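Local atomic coordinates of homoserine O-acetyltransferase (Pseudomonas veronii, PDB entry 5EFZ), a protein that hydrolyses ethyl acetate to ethanol and acetate, an esterase step in the bacterial breakdown of short-chain methyl ketones such as 2-butanone. Residues 65-70 with 77-82; 105-110 with 117-122; 330-335 with 339-344. One frame throughout, in Å; residues are numbered along the deposited sequence.

Contact 1: residues 65-70 with 77-82; sequences PTWYSG and QIYIGE. With ACT (acetate ion), chain O.
Trp67, in the loop that leaves strand 61-65, reaches across to Ile78 and Tyr79 in the last turn of helix 72-79. Its segment folds into a type II beta turn from Trp67 to Gly70, closed by a hydrogen bond of 3.0 Å from Gly70 N to Trp67 O; Ser69 occupies the turn's third position with positive phi (72°). The other segment ends its helix at Tyr79, and Ile80 is the first residue to leave helical angles. No hydrogen bond joins the two, and the contact is apolar. Trp67 carries CG between its backbone N and carbonyl carbon (chi1 53°), which sends the six-membered end of the indole toward the helix. There CH2 meets Tyr79 CE2 at 3.7 Å, edge against edge, while Ile78 CD1 lies 4.0 Å from the same Trp67 CH2, also near the indole plane. The long, flat indole suits this place because its six-membered end carries apolar carbons from the loop to the helix. Ile78 also lays CG2 over the centre of the Tyr79 ring, 3.4 Å above its plane, bracing that ring from one face. At the turn, Tyr68 N donates a nearly straight bond of 2.8 Å to acetate OXT. The acetate, probably from the crystallisation liquor, is also hydrogen-bonded to OG of Ser151, the inferred nucleophile, and to Met152 N, consistent with Tyr68 N and Met152 N forming the oxyanion hole of this alpha/beta hydrolase. Among the neighbouring elements, helix 342-356 sets Leu345 against Ile78 and Tyr79, strand 92-96 receives Ile80, and helix 263-274 flanks Tyr68.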
loop_
_atom_site.group_PDB
_atom_site.type_symbol
_atom_site.label_atom_id
_atom_site.label_comp_id
_atom_site.label_asym_id
_atom_site.label_seq_id
_atom_site.Cartn_x
_atom_site.Cartn_y
_atom_site.Cartn_z
ATOM N N PRO A 65 -15.127 -4.860 -20.991
ATOM C CA PRO A 65 -13.716 -5.301 -21.041
ATOM C C PRO A 65 -13.322 -5.998 -19.754
ATOM O O PRO A 65 -14.021 -5.882 -18.761
ATOM C CB PRO A 65 -12.912 -3.989 -21.186
ATOM C CG PRO A 65 -13.955 -2.928 -21.580
ATOM C CD PRO A 65 -15.231 -3.392 -20.877
ATOM N N THR A 66 -12.223 -6.747 -19.769
ATOM C CA THR A 66 -11.821 -7.494 -18.569
ATOM C C THR A 66 -10.635 -6.798 -17.903
ATOM O O THR A 66 -9.970 -5.921 -18.507
ATOM C CB THR A 66 -11.456 -8.967 -18.924
ATOM O OG1 THR A 66 -10.347 -8.958 -19.819
ATOM C CG2 THR A 66 -12.652 -9.688 -19.664
ATOM N N TRP A 67 -10.375 -7.175 -16.653
ATOM C CA TRP A 67 -9.402 -6.462 -15.851
ATOM C C TRP A 67 -8.117 -7.266 -15.716
ATOM O O TRP A 67 -7.967 -8.339 -16.309
ATOM C CB TRP A 67 -9.981 -6.135 -14.462
ATOM C CG TRP A 67 -10.559 -7.311 -13.709
ATOM C CD1 TRP A 67 -9.962 -8.530 -13.468
ATOM C CD2 TRP A 67 -11.839 -7.351 -13.052
ATOM N NE1 TRP A 67 -10.809 -9.333 -12.718
ATOM C CE2 TRP A 67 -11.966 -8.637 -12.457
ATOM C CE3 TRP A 67 -12.889 -6.433 -12.921
ATOM C CZ2 TRP A 67 -13.105 -9.013 -11.730
ATOM C CZ3 TRP A 67 -14.029 -6.811 -12.209
ATOM C CH2 TRP A 67 -14.125 -8.089 -11.621
ATOM N N TYR A 68 -7.184 -6.721 -14.944
ATOM C CA TYR A 68 -5.877 -7.353 -14.761
ATOM C C TYR A 68 -6.015 -8.758 -14.166
ATOM O O TYR A 68 -6.641 -8.898 -13.137
ATOM C CB TYR A 68 -4.997 -6.499 -13.840
ATOM C CG TYR A 68 -3.684 -7.205 -13.509
ATOM C CD1 TYR A 68 -2.596 -7.149 -14.385
ATOM C CD2 TYR A 68 -3.539 -7.929 -12.319
ATOM C CE1 TYR A 68 -1.390 -7.808 -14.088
ATOM C CE2 TYR A 68 -2.326 -8.597 -12.012
ATOM C CZ TYR A 68 -1.275 -8.521 -12.902
ATOM O OH TYR A 68 -0.112 -9.180 -12.593
ATOM N N SER A 69 -5.399 -9.765 -14.817
ATOM C CA SER A 69 -5.396 -11.171 -14.388
ATOM C C SER A 69 -6.760 -11.854 -14.573
ATOM O O SER A 69 -6.908 -13.040 -14.302
ATOM C CB SER A 69 -4.914 -11.341 -12.921
ATOM O OG SER A 69 -5.934 -10.997 -11.991
ATOM N N GLY A 70 -7.727 -11.117 -15.099
ATOM C CA GLY A 70 -9.093 -11.596 -15.155
ATOM C C GLY A 70 -9.508 -12.110 -16.524
ATOM O O GLY A 70 -8.797 -11.950 -17.538
ATOM N N GLN A 77 -19.799 -14.019 -13.759
ATOM C CA GLN A 77 -20.178 -14.526 -12.458
ATOM C C GLN A 77 -20.560 -13.419 -11.462
ATOM O O GLN A 77 -21.455 -13.611 -10.651
ATOM C CB GLN A 77 -19.032 -15.367 -11.870
ATOM C CG GLN A 77 -18.878 -16.712 -12.569
ATOM C CD GLN A 77 -17.723 -17.526 -12.028
ATOM O OE1 GLN A 77 -16.715 -16.975 -11.560
ATOM N NE2 GLN A 77 -17.855 -18.844 -12.089
ATOM N N ILE A 78 -19.867 -12.291 -11.515
ATOM C CA ILE A 78 -20.047 -11.267 -10.473
ATOM C C ILE A 78 -21.142 -10.261 -10.842
ATOM O O ILE A 78 -21.897 -9.809 -9.973
ATOM C CB ILE A 78 -18.712 -10.541 -10.204
ATOM C CG1 ILE A 78 -17.657 -11.558 -9.744
ATOM C CG2 ILE A 78 -18.875 -9.414 -9.155
ATOM C CD1 ILE A 78 -16.243 -11.046 -9.877
ATOM N N TYR A 79 -21.271 -9.952 -12.130
ATOM C CA TYR A 79 -22.058 -8.778 -12.551
ATOM C C TYR A 79 -23.267 -9.032 -13.452
ATOM O O TYR A 79 -24.205 -8.220 -13.477
ATOM C CB TYR A 79 -21.132 -7.784 -13.262
ATOM C CG TYR A 79 -20.049 -7.267 -12.345
ATOM C CD1 TYR A 79 -20.340 -6.347 -11.375
ATOM C CD2 TYR A 79 -18.724 -7.703 -12.478
ATOM C CE1 TYR A 79 -19.364 -5.878 -10.492
ATOM C CE2 TYR A 79 -17.726 -7.227 -11.618
ATOM C CZ TYR A 79 -18.052 -6.318 -10.629
ATOM O OH TYR A 79 -17.082 -5.856 -9.758
ATOM N N ILE A 80 -23.273 -10.138 -14.183
ATOM C CA ILE A 80 -24.320 -10.337 -15.198
ATOM C C ILE A 80 -25.426 -11.270 -14.728
ATOM O O ILE A 80 -25.148 -12.330 -14.169
ATOM C CB ILE A 80 -23.700 -10.876 -16.513
ATOM C CG1 ILE A 80 -22.692 -9.863 -17.058
ATOM C CG2 ILE A 80 -24.820 -11.232 -17.533
ATOM C CD1 ILE A 80 -21.893 -10.376 -18.293
ATOM N N GLY A 81 -26.692 -10.875 -14.930
ATOM C CA GLY A 81 -27.788 -11.753 -14.571
ATOM C C GLY A 81 -29.150 -11.079 -14.623
ATOM O O GLY A 81 -29.267 -9.846 -14.613
ATOM N N GLU A 82 -30.196 -11.881 -14.654
ATOM C CA GLU A 82 -31.522 -11.304 -14.805
ATOM C C GLU A 82 -31.929 -10.302 -13.708
ATOM O O GLU A 82 -32.566 -9.298 -14.001
ATOM C CB GLU A 82 -32.557 -12.417 -14.933
ATOM C CG GLU A 82 -32.563 -12.954 -16.355
ATOM C CD GLU A 82 -33.783 -13.773 -16.708
ATOM O OE1 GLU A 82 -34.649 -14.014 -15.832
ATOM O OE2 GLU A 82 -33.870 -14.169 -17.886
HETATM C C ACT O . -7.395 -4.884 -11.932
HETATM O O ACT O . -6.981 -4.022 -11.106
HETATM O OXT ACT O . -7.418 -4.555 -13.165
HETATM C CH3 ACT O . -7.861 -6.217 -11.453
#

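Contact 2: residues 105-110 with 117-122; sequences SSASNT and PGFANV. With EDO (1,2-ethanediol), chain L.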
loop_
_atom_site.group_PDB
_atom_site.type_symbol
_atom_site.label_atom_id
_atom_site.label_comp_id
_atom_site.label_asym_id
_atom_site.label_seq_id
_atom_site.Cartn_x
_atom_site.Cartn_y
_atom_site.Cartn_z
ATOM N N SER A 105 -5.459 -13.728 -27.869
ATOM C CA SER A 105 -4.056 -13.885 -28.272
ATOM C C SER A 105 -3.136 -13.365 -27.195
ATOM O O SER A 105 -3.291 -12.241 -26.756
ATOM C CB SER A 105 -3.785 -13.141 -29.580
ATOM O OG SER A 105 -4.405 -13.811 -30.653
ATOM N N SER A 106 -2.174 -14.187 -26.782
ATOM C CA SER A 106 -1.335 -13.900 -25.640
ATOM C C SER A 106 0.025 -14.603 -25.768
ATOM O O SER A 106 0.213 -15.461 -26.633
ATOM C CB SER A 106 -2.012 -14.364 -24.335
ATOM O OG SER A 106 -3.327 -13.830 -24.193
ATOM N N ALA A 107 0.957 -14.234 -24.906
ATOM C CA ALA A 107 2.271 -14.903 -24.855
ATOM C C ALA A 107 2.096 -16.420 -24.733
ATOM O O ALA A 107 2.866 -17.202 -25.301
ATOM C CB ALA A 107 3.111 -14.358 -23.644
ATOM N N SER A 108 1.064 -16.835 -24.001
ATOM C CA SER A 108 0.939 -18.252 -23.668
ATOM C C SER A 108 0.312 -19.099 -24.766
ATOM O O SER A 108 0.305 -20.317 -24.658
ATOM C CB SER A 108 0.122 -18.434 -22.388
ATOM O OG SER A 108 -1.214 -17.968 -22.566
ATOM N N ASN A 109 -0.192 -18.485 -25.828
ATOM C CA ASN A 109 -0.886 -19.264 -26.848
ATOM C C ASN A 109 -0.611 -18.798 -28.283
ATOM O O ASN A 109 -1.320 -19.204 -29.207
ATOM C CB ASN A 109 -2.403 -19.244 -26.567
ATOM C CG ASN A 109 -2.995 -17.835 -26.608
ATOM O OD1 ASN A 109 -2.486 -16.967 -27.317
ATOM N ND2 ASN A 109 -4.104 -17.609 -25.860
ATOM N N THR A 110 0.412 -17.962 -28.479
ATOM C CA THR A 110 0.717 -17.466 -29.816
ATOM C C THR A 110 2.070 -18.025 -30.295
ATOM O O THR A 110 2.981 -18.225 -29.484
ATOM C CB THR A 110 0.727 -15.922 -29.859
ATOM O OG1 THR A 110 -0.529 -15.418 -29.352
ATOM C CG2 THR A 110 0.921 -15.421 -31.288
ATOM N N PRO A 117 8.281 -15.010 -24.116
ATOM C CA PRO A 117 9.009 -13.756 -23.869
ATOM C C PRO A 117 8.990 -12.864 -25.099
ATOM O O PRO A 117 9.217 -11.663 -24.980
ATOM C CB PRO A 117 10.462 -14.217 -23.597
ATOM C CG PRO A 117 10.389 -15.653 -23.356
ATOM C CD PRO A 117 9.179 -16.183 -24.047
ATOM N N GLY A 118 8.759 -13.451 -26.270
ATOM C CA GLY A 118 8.697 -12.672 -27.504
ATOM C C GLY A 118 7.423 -11.843 -27.701
ATOM O O GLY A 118 7.366 -11.028 -28.627
ATOM N N PHE A 119 6.410 -12.042 -26.856
ATOM C CA PHE A 119 5.111 -11.368 -27.070
ATOM C C PHE A 119 5.270 -9.853 -27.026
ATOM O O PHE A 119 6.096 -9.322 -26.281
ATOM C CB PHE A 119 4.067 -11.806 -26.042
ATOM C CG PHE A 119 2.628 -11.555 -26.496
ATOM C CD1 PHE A 119 2.084 -12.297 -27.548
ATOM C CD2 PHE A 119 1.843 -10.572 -25.882
ATOM C CE1 PHE A 119 0.762 -12.092 -27.996
ATOM C CE2 PHE A 119 0.490 -10.355 -26.305
ATOM C CZ PHE A 119 -0.043 -11.112 -27.369
ATOM N N ALA A 120 4.503 -9.162 -27.854
ATOM C CA ALA A 120 4.685 -7.721 -28.034
ATOM C C ALA A 120 4.168 -6.918 -26.846
ATOM O O ALA A 120 3.376 -7.409 -26.043
ATOM C CB ALA A 120 3.979 -7.252 -29.322
ATOM N N ASN A 121 4.640 -5.678 -26.731
ATOM C CA ASN A 121 4.098 -4.761 -25.742
ATOM C C ASN A 121 2.766 -4.247 -26.271
ATOM O O ASN A 121 2.733 -3.590 -27.300
ATOM C CB ASN A 121 5.080 -3.615 -25.482
ATOM C CG ASN A 121 6.304 -4.075 -24.726
ATOM O OD1 ASN A 121 6.221 -4.977 -23.890
ATOM N ND2 ASN A 121 7.436 -3.458 -25.004
ATOM N N VAL A 122 1.678 -4.595 -25.583
ATOM C CA VAL A 122 0.339 -4.217 -26.013
ATOM C C VAL A 122 -0.186 -3.073 -25.126
ATOM O O VAL A 122 0.009 -3.076 -23.902
ATOM C CB VAL A 122 -0.607 -5.423 -25.950
ATOM C CG1 VAL A 122 -2.023 -5.048 -26.398
ATOM C CG2 VAL A 122 -0.062 -6.565 -26.827
HETATM C C1 EDO L . 5.593 -11.500 -22.464
HETATM O O1 EDO L . 5.348 -10.622 -21.335
HETATM C C2 EDO L . 6.468 -10.893 -23.575
HETATM O O2 EDO L . 6.579 -9.455 -23.586
#
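Phe119 lies flat against the backbone of Ser106 and Ala107, joining two parts of the long excursion that follows strand 92-96 and precedes helix 124-139 in this alpha/beta hydrolase fold. Both segments are loop, apart from a short 3-10 piece at Pro117 and Gly118.

The main packing is van der Waals, a ring laid parallel on a peptide group. Ser106 C and Ala107 N both sit 3.4 Å above one face of the Phe119 ring, offset toward its rim. With CG anti to the backbone N (chi1 -159°), Phe119 swings its ring over this peptide, while Ala107 CB approaches Phe119 CB to 3.6 Å. Alanine suits the spot because its short methyl lets the aromatic residue come close; phenylalanine offers a flat surface to match the peptide. Farther out, Ser105 O stands 3.5 Å from Phe119 CZ.

Polar bonds hold the 105-110 loop in shape. Ser106 N donates to Asn109 OD1 at 2.8 Å, and Thr110 OG1 donates to Ser106 O, also at 2.8 Å. Asn109 N reaches that same carbonyl oxygen from the opposite face of its plane, so two donors grip it. Small polar side chains suit such a tight loop, since they can bond to nearby backbone. Ser106 OG itself turns to Ser104 O and Gly102 N, and Ser105 OG accepts from Leu45 N, tying the loop to strand 45-51.

The last group is a contact with a bound additive. An ethanediol, probably from the crystallisation liquor, is held also by Asn264 O and Thr268 OG1 of helix 263-274, and its O2 donates to Phe119 O at 2.7 Å.

Contact 3: residues 330-335 with 339-344; sequences SIDGHL and GTDAQM. With ACT (acetate ion), chain O.
Ser330 sets its CB against Met344 CG at 3.7 Å, while its hydroxyl turns to the carboxylate of Asp341. This is the loop carrying His334, the inferred histidine of the alpha/beta hydrolase triad, fastened to the start of helix 342-356. Ser330 OG donates to Asp341 OD2 at 2.7 Å, on the anti side of that oxygen, and accepts from Asp332 N in an ST turn; a short hydroxyl suits both roles. Asp341 is the N-cap: its OD1 takes Met344 N from above the carboxylate plane, with a weak bond from Gln343 N. Aspartate fits here because one oxygen can cap the helix while the other reaches the loop. Asp332, also salt-bridged to Arg237, receives Thr340 OG1 at 2.6 Å through the anti lone pair of OD2. Thr340 points OG1 between its backbone N and carbonyl carbon (chi1 48°), facing Asp332. Arg237 and a water that donates to Asp332 OD1 and, weakly, to Asp341 OD2 probably ease the proximity of the two carboxylates. Gly333 supplies the positive phi just before His334, whose ND1 bonds to Asp305 and whose NE2 donates to acetate O at 2.7 Å.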
loop_
_atom_site.group_PDB
_atom_site.type_symbol
_atom_site.label_atom_id
_atom_site.label_comp_id
_atom_site.label_asym_id
_atom_site.label_seq_id
_atom_site.Cartn_x
_atom_site.Cartn_y
_atom_site.Cartn_z
ATOM N N SER A 330 -17.256 1.093 -0.083
ATOM C CA SER A 330 -16.891 -0.257 0.309
ATOM C C SER A 330 -15.525 -0.287 0.971
ATOM O O SER A 330 -14.537 0.145 0.367
ATOM C CB SER A 330 -16.868 -1.192 -0.921
ATOM O OG SER A 330 -16.412 -2.473 -0.503
ATOM N N ILE A 331 -15.456 -0.824 2.184
ATOM C CA ILE A 331 -14.148 -0.972 2.828
ATOM C C ILE A 331 -13.355 -2.117 2.193
ATOM O O ILE A 331 -12.192 -2.342 2.564
ATOM C CB ILE A 331 -14.278 -1.206 4.351
ATOM C CG1 ILE A 331 -15.007 -2.522 4.631
ATOM C CG2 ILE A 331 -14.987 0.002 5.040
ATOM C CD1 ILE A 331 -14.955 -2.938 6.065
ATOM N N ASP A 332 -13.957 -2.856 1.245
ATOM C CA ASP A 332 -13.211 -3.951 0.603
ATOM C C ASP A 332 -12.184 -3.374 -0.370
ATOM O O ASP A 332 -11.289 -4.076 -0.818
ATOM C CB ASP A 332 -14.126 -4.938 -0.151
ATOM C CG ASP A 332 -14.939 -5.830 0.788
ATOM O OD1 ASP A 332 -15.154 -5.460 1.967
ATOM O OD2 ASP A 332 -15.401 -6.899 0.346
ATOM N N GLY A 333 -12.294 -2.093 -0.685
ATOM C CA GLY A 333 -11.246 -1.466 -1.489
ATOM C C GLY A 333 -11.227 -2.025 -2.903
ATOM O O GLY A 333 -12.238 -2.522 -3.436
ATOM N N HIS A 334 -10.037 -2.001 -3.504
ATOM C CA HIS A 334 -9.966 -2.320 -4.920
ATOM C C HIS A 334 -10.561 -3.682 -5.282
ATOM O O HIS A 334 -11.331 -3.826 -6.272
ATOM C CB HIS A 334 -8.508 -2.261 -5.370
ATOM C CG HIS A 334 -8.371 -2.315 -6.856
ATOM N ND1 HIS A 334 -8.640 -1.223 -7.662
ATOM C CD2 HIS A 334 -8.031 -3.336 -7.688
ATOM C CE1 HIS A 334 -8.435 -1.563 -8.932
ATOM N NE2 HIS A 334 -8.068 -2.839 -8.976
ATOM N N LEU A 335 -10.216 -4.706 -4.501
ATOM C CA LEU A 335 -10.636 -6.061 -4.873
ATOM C C LEU A 335 -12.075 -6.361 -4.456
ATOM O O LEU A 335 -12.555 -7.485 -4.645
ATOM C CB LEU A 335 -9.679 -7.108 -4.291
ATOM C CG LEU A 335 -8.310 -7.055 -4.976
ATOM C CD1 LEU A 335 -7.319 -8.027 -4.314
ATOM C CD2 LEU A 335 -8.454 -7.324 -6.489
ATOM N N GLY A 339 -16.401 -9.036 -6.175
ATOM C CA GLY A 339 -17.742 -9.398 -5.738
ATOM C C GLY A 339 -17.861 -9.891 -4.302
ATOM O O GLY A 339 -18.822 -10.575 -3.962
ATOM N N THR A 340 -16.900 -9.538 -3.453
ATOM C CA THR A 340 -16.936 -9.904 -2.046
ATOM C C THR A 340 -17.964 -9.134 -1.206
ATOM O O THR A 340 -18.386 -9.599 -0.136
ATOM C CB THR A 340 -15.541 -9.667 -1.404
ATOM O OG1 THR A 340 -15.081 -8.360 -1.778
ATOM C CG2 THR A 340 -14.547 -10.708 -1.947
ATOM N N ASP A 341 -18.330 -7.949 -1.678
ATOM C CA ASP A 341 -19.147 -7.009 -0.926
ATOM C C ASP A 341 -20.501 -6.823 -1.629
ATOM O O ASP A 341 -20.617 -6.083 -2.629
ATOM C CB ASP A 341 -18.424 -5.677 -0.791
ATOM C CG ASP A 341 -19.210 -4.671 0.036
ATOM O OD1 ASP A 341 -20.423 -4.876 0.316
ATOM O OD2 ASP A 341 -18.619 -3.642 0.400
ATOM N N ALA A 342 -21.498 -7.532 -1.127
ATOM C CA ALA A 342 -22.829 -7.501 -1.725
ATOM C C ALA A 342 -23.477 -6.100 -1.600
ATOM O O ALA A 342 -24.292 -5.737 -2.443
ATOM C CB ALA A 342 -23.729 -8.578 -1.083
ATOM N N GLN A 343 -23.130 -5.324 -0.563
ATOM C CA GLN A 343 -23.655 -3.940 -0.457
ATOM C C GLN A 343 -23.167 -3.108 -1.632
ATOM O O GLN A 343 -23.912 -2.333 -2.240
ATOM C CB GLN A 343 -23.216 -3.234 0.845
ATOM C CG GLN A 343 -23.779 -3.788 2.109
ATOM C CD GLN A 343 -25.177 -3.278 2.472
ATOM O OE1 GLN A 343 -26.137 -4.023 2.364
ATOM N NE2 GLN A 343 -25.276 -2.053 3.003
ATOM N N MET A 344 -21.878 -3.232 -1.908
ATOM C CA MET A 344 -21.270 -2.528 -3.021
ATOM C C MET A 344 -21.875 -2.945 -4.364
ATOM O O MET A 344 -22.168 -2.093 -5.203
ATOM C CB MET A 344 -19.752 -2.765 -3.022
ATOM C CG MET A 344 -18.985 -1.790 -3.893
ATOM S SD MET A 344 -17.533 -2.544 -4.675
ATOM C CE MET A 344 -18.509 -3.515 -5.860
HETATM C C ACT O . -7.395 -4.884 -11.932
HETATM O O ACT O . -6.981 -4.022 -11.106
HETATM O OXT ACT O . -7.418 -4.555 -13.165
HETATM C CH3 ACT O . -7.861 -6.217 -11.453
HETATM O O HOH W 1 -17.770 -4.417 3.160
#

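From the N terminus, contact 1 comes first, closing the short loop and helix between strand 61-65 and the end of helix 72-79. Contact 2 then folds the long link after strand 92-96 onto itself before helix 124-139. Contact 3 closes last, joining the loop after strand 324-325 to the start of helix 342-356. The three follow in series, none nested or crossed. In space, contacts 1 and 3 meet directly, Ile78 CG2 touching Gly339 CA at 3.6 Å, and both reach the acetate beside the inferred catalytic triad. Contact 2 stands apart, its centre about 32 Å from that of contact 3, on the opposite side of the chain's centre.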